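Local atomic coordinates of soluble lytic transglycosylase B3 (PDB entry 5ANZ), a protein that probably cleaves peptidoglycan as a lytic transglycosylase, taking part in bacterial cell-wall turnover, and binds a calcium ion. Residues A[141-151]-A[201-209]; A[66-74]-A[181-191]. All coordinates share one frame; numbering follows the deposited sequence.

Contact 1: A[141-151]-A[201-209]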
loop_
_atom_site.group_PDB
_atom_site.type_symbol
_atom_site.label_atom_id
_atom_site.label_comp_id
_atom_site.label_asym_id
_atom_site.label_seq_id
_atom_site.Cartn_x
_atom_site.Cartn_y
_atom_site.Cartn_z
ATOM N N TRP A 141 -9.919 -1.103 -5.227
ATOM C CA TRP A 141 -9.953 -1.584 -6.596
ATOM C C TRP A 141 -9.415 -0.507 -7.549
ATOM O O TRP A 141 -8.650 -0.780 -8.465
ATOM C CB TRP A 141 -11.394 -1.936 -6.949
ATOM C CG TRP A 141 -11.654 -2.712 -8.204
ATOM C CD1 TRP A 141 -10.805 -3.553 -8.883
ATOM C CD2 TRP A 141 -12.898 -2.741 -8.902
ATOM N NE1 TRP A 141 -11.473 -4.104 -9.963
ATOM C CE2 TRP A 141 -12.752 -3.614 -9.994
ATOM C CE3 TRP A 141 -14.140 -2.120 -8.694
ATOM C CZ2 TRP A 141 -13.796 -3.874 -10.881
ATOM C CZ3 TRP A 141 -15.173 -2.389 -9.559
ATOM C CH2 TRP A 141 -14.998 -3.252 -10.644
ATOM N N GLY A 142 -9.823 0.733 -7.326
ATOM C CA GLY A 142 -9.305 1.846 -8.115
ATOM C C GLY A 142 -7.806 2.046 -7.943
ATOM O O GLY A 142 -7.084 2.261 -8.918
ATOM N N MET A 143 -7.334 1.996 -6.698
ATOM C CA MET A 143 -5.919 2.221 -6.424
ATOM C C MET A 143 -5.043 1.061 -6.894
ATOM O O MET A 143 -3.898 1.275 -7.287
ATOM C CB MET A 143 -5.690 2.474 -4.921
ATOM C CG MET A 143 -6.194 3.832 -4.447
ATOM S SD MET A 143 -5.379 5.216 -5.247
ATOM C CE MET A 143 -3.721 5.004 -4.578
ATOM N N GLU A 144 -5.579 -0.157 -6.855
ATOM C CA GLU A 144 -4.761 -1.328 -7.179
ATOM C C GLU A 144 -4.636 -1.569 -8.670
ATOM O O GLU A 144 -3.537 -1.876 -9.145
ATOM C CB GLU A 144 -5.317 -2.582 -6.495
ATOM C CG GLU A 144 -5.090 -2.554 -4.995
ATOM C CD GLU A 144 -3.616 -2.607 -4.643
ATOM O OE1 GLU A 144 -2.860 -3.264 -5.392
ATOM O OE2 GLU A 144 -3.196 -1.985 -3.641
ATOM N N SER A 145 -5.737 -1.437 -9.416
ATOM C CA SER A 145 -5.691 -1.757 -10.849
ATOM C C SER A 145 -6.553 -0.844 -11.710
ATOM O O SER A 145 -6.911 -1.207 -12.827
ATOM C CB SER A 145 -6.129 -3.203 -11.070
ATOM O OG SER A 145 -7.513 -3.375 -10.789
ATOM N N ASN A 146 -6.904 0.340 -11.198
ATOM C CA ASN A 146 -7.823 1.212 -11.923
ATOM C C ASN A 146 -9.123 0.484 -12.291
ATOM O O ASN A 146 -9.587 0.554 -13.425
ATOM C CB ASN A 146 -7.158 1.759 -13.184
ATOM C CG ASN A 146 -7.755 3.077 -13.611
ATOM O OD1 ASN A 146 -8.152 3.892 -12.772
ATOM N ND2 ASN A 146 -7.841 3.293 -14.917
ATOM N N TYR A 147 -9.689 -0.216 -11.315
ATOM C CA TYR A 147 -10.954 -0.935 -11.467
ATOM C C TYR A 147 -10.844 -2.019 -12.539
ATOM O O TYR A 147 -11.797 -2.276 -13.277
ATOM C CB TYR A 147 -12.090 0.036 -11.792
ATOM C CG TYR A 147 -12.080 1.291 -10.934
ATOM C CD1 TYR A 147 -12.479 1.255 -9.609
ATOM C CD2 TYR A 147 -11.717 2.521 -11.471
ATOM C CE1 TYR A 147 -12.487 2.391 -8.828
ATOM C CE2 TYR A 147 -11.720 3.675 -10.691
ATOM C CZ TYR A 147 -12.106 3.599 -9.369
ATOM O OH TYR A 147 -12.102 4.743 -8.623
ATOM N N GLY A 148 -9.662 -2.628 -12.604
ATOM C CA GLY A 148 -9.413 -3.729 -13.524
ATOM C C GLY A 148 -8.840 -3.373 -14.884
ATOM O O GLY A 148 -8.622 -4.268 -15.713
ATOM N N SER A 149 -8.591 -2.096 -15.157
ATOM C CA SER A 149 -8.066 -1.728 -16.470
ATOM C C SER A 149 -6.533 -1.760 -16.544
ATOM O O SER A 149 -5.962 -1.724 -17.632
ATOM C CB SER A 149 -8.572 -0.344 -16.866
ATOM O OG SER A 149 -7.899 0.657 -16.137
ATOM N N HIS A 150 -5.868 -1.817 -15.390
ATOM C CA HIS A 150 -4.404 -1.830 -15.356
ATOM C C HIS A 150 -3.921 -2.880 -14.371
ATOM O O HIS A 150 -3.585 -2.571 -13.222
ATOM C CB HIS A 150 -3.864 -0.453 -14.994
ATOM C CG HIS A 150 -3.987 0.547 -16.103
ATOM N ND1 HIS A 150 -5.200 1.060 -16.515
ATOM C CD2 HIS A 150 -3.050 1.111 -16.903
ATOM C CE1 HIS A 150 -5.003 1.903 -17.512
ATOM N NE2 HIS A 150 -3.707 1.952 -17.768
ATOM N N MET A 151 -3.900 -4.126 -14.830
ATOM C CA MET A 151 -3.514 -5.264 -14.017
ATOM C C MET A 151 -2.048 -5.643 -14.235
ATOM O O MET A 151 -1.487 -6.490 -13.541
ATOM C CB MET A 151 -4.425 -6.445 -14.343
ATOM C CG MET A 151 -5.891 -6.165 -14.099
ATOM S SD MET A 151 -6.903 -7.621 -14.404
ATOM C CE MET A 151 -7.415 -7.367 -16.101
ATOM N N ALA A 201 2.102 -9.511 -8.398
ATOM C CA ALA A 201 0.780 -9.078 -7.946
ATOM C C ALA A 201 -0.233 -9.299 -9.063
ATOM O O ALA A 201 -0.032 -8.820 -10.179
ATOM C CB ALA A 201 0.803 -7.596 -7.532
ATOM N N MET A 202 -1.319 -10.005 -8.772
ATOM C CA MET A 202 -2.124 -10.596 -9.845
ATOM C C MET A 202 -3.478 -9.933 -10.025
ATOM O O MET A 202 -4.167 -9.603 -9.057
ATOM C CB MET A 202 -2.348 -12.088 -9.585
ATOM C CG MET A 202 -1.090 -12.839 -9.283
ATOM S SD MET A 202 -1.439 -14.608 -9.126
ATOM C CE MET A 202 -2.670 -14.625 -7.839
ATOM N N GLY A 203 -3.877 -9.768 -11.275
ATOM C CA GLY A 203 -5.277 -9.532 -11.571
ATOM C C GLY A 203 -5.838 -8.217 -11.049
ATOM O O GLY A 203 -5.113 -7.252 -10.880
ATOM N N GLN A 204 -7.144 -8.202 -10.818
ATOM C CA GLN A 204 -7.824 -6.959 -10.492
ATOM C C GLN A 204 -7.525 -6.536 -9.075
ATOM O O GLN A 204 -7.529 -5.338 -8.771
ATOM C CB GLN A 204 -9.326 -7.094 -10.679
ATOM C CG GLN A 204 -9.695 -7.532 -12.090
ATOM C CD GLN A 204 -11.079 -7.115 -12.492
ATOM O OE1 GLN A 204 -11.607 -6.124 -11.995
ATOM N NE2 GLN A 204 -11.683 -7.866 -13.420
ATOM N N THR A 205 -7.258 -7.514 -8.216
ATOM C CA THR A 205 -7.003 -7.227 -6.807
ATOM C C THR A 205 -5.517 -6.951 -6.520
ATOM O O THR A 205 -5.166 -6.442 -5.452
ATOM C CB THR A 205 -7.452 -8.406 -5.933
ATOM O OG1 THR A 205 -6.752 -9.577 -6.362
ATOM C CG2 THR A 205 -8.952 -8.641 -6.085
ATOM N N GLN A 206 -4.651 -7.340 -7.454
ATOM C CA GLN A 206 -3.194 -7.306 -7.270
ATOM C C GLN A 206 -2.752 -8.076 -6.030
ATOM O O GLN A 206 -1.795 -7.692 -5.345
ATOM C CB GLN A 206 -2.693 -5.861 -7.232
ATOM C CG GLN A 206 -2.913 -5.147 -8.581
ATOM C CD GLN A 206 -1.932 -5.606 -9.654
ATOM O OE1 GLN A 206 -0.731 -5.294 -9.594
ATOM N NE2 GLN A 206 -2.432 -6.353 -10.633
ATOM N N PHE A 207 -3.438 -9.192 -5.772
ATOM C CA PHE A 207 -2.982 -10.168 -4.775
ATOM C C PHE A 207 -1.729 -10.902 -5.248
ATOM O O PHE A 207 -1.716 -11.380 -6.383
ATOM C CB PHE A 207 -4.037 -11.243 -4.536
ATOM C CG PHE A 207 -5.233 -10.827 -3.707
ATOM C CD1 PHE A 207 -5.320 -9.581 -3.104
ATOM C CD2 PHE A 207 -6.257 -11.756 -3.499
ATOM C CE1 PHE A 207 -6.432 -9.261 -2.313
ATOM C CE2 PHE A 207 -7.359 -11.453 -2.704
ATOM C CZ PHE A 207 -7.447 -10.213 -2.111
ATOM N N ILE A 208 -0.719 -11.077 -4.395
ATOM C CA ILE A 208 0.331 -12.054 -4.706
ATOM C C ILE A 208 -0.261 -13.455 -4.503
ATOM O O ILE A 208 -1.273 -13.612 -3.824
ATOM C CB ILE A 208 1.592 -11.854 -3.840
ATOM C CG1 ILE A 208 1.259 -12.000 -2.355
ATOM C CG2 ILE A 208 2.222 -10.492 -4.111
ATOM C CD1 ILE A 208 2.483 -11.858 -1.433
ATOM N N PRO A 209 0.354 -14.477 -5.112
ATOM C CA PRO A 209 -0.233 -15.820 -5.068
ATOM C C PRO A 209 -0.589 -16.332 -3.662
ATOM O O PRO A 209 -1.690 -16.870 -3.489
ATOM C CB PRO A 209 0.857 -16.677 -5.713
ATOM C CG PRO A 209 1.427 -15.726 -6.790
ATOM C CD PRO A 209 1.461 -14.387 -6.082
HETATM O O HOH W 1 -1.287 -5.130 -4.148
#

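Contact 2: A[66-74]-A[181-191]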
loop_
_atom_site.group_PDB
_atom_site.type_symbol
_atom_site.label_atom_id
_atom_site.label_comp_id
_atom_site.label_asym_id
_atom_site.label_seq_id
_atom_site.Cartn_x
_atom_site.Cartn_y
_atom_site.Cartn_z
ATOM N N ALA A 66 2.891 -32.733 -13.597
ATOM C CA ALA A 66 3.705 -32.479 -14.776
ATOM C C ALA A 66 3.008 -31.647 -15.849
ATOM O O ALA A 66 3.607 -30.724 -16.395
ATOM C CB ALA A 66 4.164 -33.794 -15.361
ATOM N N GLN A 67 1.762 -31.986 -16.170
ATOM C CA GLN A 67 1.032 -31.250 -17.194
ATOM C C GLN A 67 0.931 -29.778 -16.826
ATOM O O GLN A 67 1.126 -28.904 -17.672
ATOM C CB GLN A 67 -0.369 -31.825 -17.404
ATOM C CG GLN A 67 -1.165 -31.092 -18.483
ATOM C CD GLN A 67 -2.619 -31.529 -18.558
ATOM O OE1 GLN A 67 -2.981 -32.393 -19.359
ATOM N NE2 GLN A 67 -3.462 -30.927 -17.725
ATOM N N THR A 68 0.634 -29.507 -15.558
ATOM C CA THR A 68 0.478 -28.128 -15.088
ATOM C C THR A 68 1.775 -27.343 -15.222
ATOM O O THR A 68 1.788 -26.208 -15.715
ATOM C CB THR A 68 0.021 -28.086 -13.618
ATOM O OG1 THR A 68 -1.262 -28.708 -13.502
ATOM C CG2 THR A 68 -0.064 -26.632 -13.106
ATOM N N PHE A 69 2.866 -27.948 -14.770
ATOM C CA PHE A 69 4.165 -27.294 -14.810
ATOM C C PHE A 69 4.584 -26.991 -16.252
ATOM O O PHE A 69 4.965 -25.863 -16.572
ATOM C CB PHE A 69 5.225 -28.164 -14.122
ATOM C CG PHE A 69 6.551 -27.483 -13.968
ATOM C CD1 PHE A 69 7.450 -27.437 -15.022
ATOM C CD2 PHE A 69 6.891 -26.862 -12.774
ATOM C CE1 PHE A 69 8.664 -26.791 -14.887
ATOM C CE2 PHE A 69 8.107 -26.221 -12.632
ATOM C CZ PHE A 69 8.997 -26.186 -13.692
ATOM N N ASP A 70 4.511 -28.001 -17.120
ATOM C CA ASP A 70 4.959 -27.831 -18.496
ATOM C C ASP A 70 4.073 -26.844 -19.254
ATOM O O ASP A 70 4.561 -26.044 -20.050
ATOM C CB ASP A 70 4.999 -29.184 -19.209
ATOM C CG ASP A 70 5.978 -30.155 -18.556
ATOM O OD1 ASP A 70 6.888 -29.697 -17.827
ATOM O OD2 ASP A 70 5.837 -31.378 -18.769
ATOM N N ARG A 71 2.771 -26.899 -18.993
ATOM C CA ARG A 71 1.820 -25.947 -19.563
ATOM C C ARG A 71 2.175 -24.518 -19.139
ATOM O O ARG A 71 2.181 -23.582 -19.942
ATOM C CB ARG A 71 0.406 -26.306 -19.110
ATOM C CG ARG A 71 -0.717 -25.532 -19.760
ATOM C CD ARG A 71 -2.003 -25.770 -18.979
ATOM N NE ARG A 71 -3.185 -25.193 -19.613
ATOM C CZ ARG A 71 -3.941 -24.239 -19.071
ATOM N NH1 ARG A 71 -3.645 -23.746 -17.871
ATOM N NH2 ARG A 71 -5.005 -23.787 -19.725
ATOM N N ALA A 72 2.487 -24.375 -17.860
ATOM C CA ALA A 72 2.802 -23.080 -17.272
ATOM C C ALA A 72 4.119 -22.498 -17.787
ATOM O O ALA A 72 4.267 -21.278 -17.898
ATOM C CB ALA A 72 2.848 -23.205 -15.758
ATOM N N PHE A 73 5.081 -23.366 -18.093
ATOM C CA PHE A 73 6.405 -22.904 -18.497
ATOM C C PHE A 73 6.641 -22.936 -20.002
ATOM O O PHE A 73 7.717 -22.574 -20.461
ATOM C CB PHE A 73 7.484 -23.723 -17.785
ATOM C CG PHE A 73 7.817 -23.195 -16.422
ATOM C CD1 PHE A 73 7.096 -23.603 -15.310
ATOM C CD2 PHE A 73 8.808 -22.242 -16.259
ATOM C CE1 PHE A 73 7.387 -23.089 -14.050
ATOM C CE2 PHE A 73 9.100 -21.731 -14.993
ATOM C CZ PHE A 73 8.388 -22.161 -13.895
ATOM N N ALA A 74 5.635 -23.351 -20.767
ATOM C CA ALA A 74 5.765 -23.392 -22.221
ATOM C C ALA A 74 6.208 -22.043 -22.800
ATOM O O ALA A 74 5.485 -21.046 -22.716
ATOM C CB ALA A 74 4.449 -23.831 -22.852
ATOM N N LEU A 181 1.560 -21.866 -9.161
ATOM C CA LEU A 181 1.345 -23.129 -9.863
ATOM C C LEU A 181 0.161 -23.887 -9.266
ATOM O O LEU A 181 -0.557 -24.575 -9.987
ATOM C CB LEU A 181 2.613 -24.001 -9.833
ATOM C CG LEU A 181 3.775 -23.486 -10.701
ATOM C CD1 LEU A 181 5.081 -24.198 -10.349
ATOM C CD2 LEU A 181 3.450 -23.702 -12.176
ATOM N N LYS A 182 -0.053 -23.754 -7.956
ATOM C CA LYS A 182 -1.184 -24.412 -7.314
ATOM C C LYS A 182 -2.502 -23.807 -7.771
ATOM O O LYS A 182 -3.507 -24.521 -7.910
ATOM C CB LYS A 182 -1.070 -24.333 -5.789
ATOM C CG LYS A 182 0.155 -25.040 -5.249
ATOM C CD LYS A 182 0.173 -25.048 -3.724
ATOM C CE LYS A 182 1.364 -25.846 -3.197
ATOM N NZ LYS A 182 1.609 -25.609 -1.743
ATOM N N ILE A 183 -2.490 -22.496 -7.997
ATOM C CA ILE A 183 -3.644 -21.799 -8.539
ATOM C C ILE A 183 -3.977 -22.328 -9.935
ATOM O O ILE A 183 -5.140 -22.615 -10.241
ATOM C CB ILE A 183 -3.406 -20.289 -8.598
ATOM C CG1 ILE A 183 -3.206 -19.742 -7.177
ATOM C CG2 ILE A 183 -4.588 -19.608 -9.291
ATOM C CD1 ILE A 183 -2.848 -18.247 -7.128
ATOM N N LEU A 184 -2.957 -22.490 -10.769
ATOM C CA LEU A 184 -3.167 -23.084 -12.093
ATOM C C LEU A 184 -3.668 -24.516 -11.989
ATOM O O LEU A 184 -4.568 -24.916 -12.715
ATOM C CB LEU A 184 -1.886 -23.048 -12.924
ATOM C CG LEU A 184 -1.411 -21.628 -13.225
ATOM C CD1 LEU A 184 -0.121 -21.642 -14.023
ATOM C CD2 LEU A 184 -2.518 -20.849 -13.963
ATOM N N GLN A 185 -3.076 -25.288 -11.086
ATOM C CA GLN A 185 -3.476 -26.674 -10.887
ATOM C C GLN A 185 -4.951 -26.763 -10.481
ATOM O O GLN A 185 -5.671 -27.657 -10.928
ATOM C CB GLN A 185 -2.580 -27.327 -9.830
ATOM C CG GLN A 185 -2.899 -28.777 -9.557
ATOM C CD GLN A 185 -1.651 -29.591 -9.295
ATOM O OE1 GLN A 185 -0.656 -29.461 -10.007
ATOM N NE2 GLN A 185 -1.691 -30.430 -8.270
ATOM N N HIS A 186 -5.399 -25.829 -9.654
ATOM C CA HIS A 186 -6.774 -25.852 -9.189
ATOM C C HIS A 186 -7.740 -25.353 -10.254
ATOM O O HIS A 186 -8.929 -25.668 -10.216
ATOM C CB HIS A 186 -6.940 -25.026 -7.916
ATOM C CG HIS A 186 -8.246 -25.273 -7.216
ATOM N ND1 HIS A 186 -9.233 -24.324 -7.136
ATOM C CD2 HIS A 186 -8.717 -26.379 -6.597
ATOM C CE1 HIS A 186 -10.270 -24.833 -6.479
ATOM N NE2 HIS A 186 -9.983 -26.068 -6.143
ATOM N N GLY A 187 -7.222 -24.577 -11.201
ATOM C CA GLY A 187 -8.012 -24.112 -12.330
ATOM C C GLY A 187 -8.720 -22.771 -12.197
ATOM O O GLY A 187 -9.672 -22.510 -12.948
ATOM N N ASP A 188 -8.268 -21.923 -11.274
ATOM C CA ASP A 188 -8.875 -20.591 -11.098
ATOM C C ASP A 188 -8.784 -19.743 -12.374
ATOM O O ASP A 188 -9.644 -18.886 -12.633
ATOM C CB ASP A 188 -8.214 -19.813 -9.949
ATOM C CG ASP A 188 -8.610 -20.321 -8.558
ATOM O OD1 ASP A 188 -9.727 -20.859 -8.369
ATOM O OD2 ASP A 188 -7.787 -20.140 -7.630
ATOM N N VAL A 189 -7.734 -19.977 -13.155
ATOM C CA VAL A 189 -7.484 -19.226 -14.386
ATOM C C VAL A 189 -6.562 -20.053 -15.284
ATOM O O VAL A 189 -5.723 -20.791 -14.783
ATOM C CB VAL A 189 -6.836 -17.850 -14.069
ATOM C CG1 VAL A 189 -5.430 -18.036 -13.463
ATOM C CG2 VAL A 189 -6.798 -16.955 -15.285
ATOM N N PRO A 190 -6.720 -19.950 -16.612
ATOM C CA PRO A 190 -5.755 -20.601 -17.508
ATOM C C PRO A 190 -4.404 -19.899 -17.455
ATOM O O PRO A 190 -4.338 -18.684 -17.245
ATOM C CB PRO A 190 -6.390 -20.456 -18.899
ATOM C CG PRO A 190 -7.850 -20.150 -18.642
ATOM C CD PRO A 190 -7.854 -19.365 -17.344
ATOM N N ALA A 191 -3.337 -20.663 -17.644
ATOM C CA ALA A 191 -1.989 -20.113 -17.607
ATOM C C ALA A 191 -1.820 -18.905 -18.534
ATOM O O ALA A 191 -1.202 -17.901 -18.154
ATOM C CB ALA A 191 -0.990 -21.202 -17.963
#

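Contact 1: A[141-151]-A[201-209]
The Trp141 ring and the Gln204 side chain run alongside each other in one direction, their planes only 15° apart. They join the end of helix 134-145 to the loop before helix 209-215 in a lysozyme-like transglycosylase domain. Trp141 NE1 donates in its own ring plane to Gln204 OE1 at 2.9 Å. The bond is bent, but the donor stays in the carbonyl plane. The other end of the amide is also held, because NE2 bonds to Trp228 O. Both ends of the Gln204 amide are thus fixed, which sets its rotation. Ser145 OG, turned between its backbone N and carbonyl carbon (chi1 69°), donates to a lone pair of Gln204 O at 2.8 Å. Ser145 OG also accepts from Gly148 N, an ST motif. The hydroxyl thus accepts within its own turn and donates to the 201-209 loop, linking the two. Met151 packs against Gly203 and Gln204, its SD 3.6 Å from Gln204 CG. Glu144 approaches Gln206 with the two flat groups nearly coplanar. Its OE1 lies 3.2 Å from Gln206 CB, and its side chain also touches Tyr326. Tyr326 and Ile208 both bind N-acetylglucosamine in this protein, although no sugar is bound in this model, so the contact probably borders the sugar-binding groove. A water donates to both Glu144 OE1 and Gln206 O. Gln206 NE2 is shared: it donates almost straight (169°) to Gly203 O within its own loop, and at 3.1 Å to Met151 O, which lies out of the amide plane.

Contact 2: A[66-74]-A[181-191]
The Gln185 amide, beside Thr68, is held at both ends: OE1 accepts from the backbone N of Asp65, and NE2 donates to Gly63 O. Gln185 OE1 is 3.6 Å from Thr68 OG1, too far for a bond. Thr68 OG1 pairs instead with Asp65 OD1, just ahead of its helix. The two side chains cross at about a right angle and are both tied to residues 63-65, between helices 48-61 and 66-73. The Gln185 chain leaves with CG anti to its backbone N (chi1 -179°) and then bends to reach those residues. Thr68 CG2 rests against helix 181-186, 4.0 Å from Leu184 CB and close to Leu181 O. Further along, Ala72 CB fits between two leucines. It meets Leu181 CD2 at 3.7 Å and Leu184 CD1 at 3.8 Å. The other methyl of Leu181, CD1, approaches Phe69 CD2 obliquely at 4.0 Å. Phe69 is backed by Phe73, whose CD1 lies over the centre of its ring, and by Phe55 and Ala59 of helix 48-61. At the margin the extended, poorly ordered Arg71 runs alongside Pro190. Pro190 CB meets the edge of its guanidinium, 3.7 Å from NH2. Short segments 66-73 and 181-186 cross steeply at 113°, with axes 9.7 Å apart. This steep crossing joins helix 66-73 to helix 170-186 within the lysozyme-like transglycosylase domain.

How the contacts relate
Contact 1 lies nearer the middle of the chain, about 12 Å from its centre, while contact 2 is about 29 Å out. Even so, contact 2 is a buried interface, and contact 1 only partly buried. Contact 1 is polar and joins a helix end to a loop beside sugar-binding residues. Contact 2 joins two helices, mainly through leucine, alanine and phenylalanine. Helix 170-186 links them: it supplies residues 181-186 to contact 2, while Ile183 CD1 packs against Met202 CE of contact 1 at 3.7 Å. The calcium ion lies about 11 Å from the side chain of Gln204 and 12 Å from that of Pro190, and neither contact supplies its ligands.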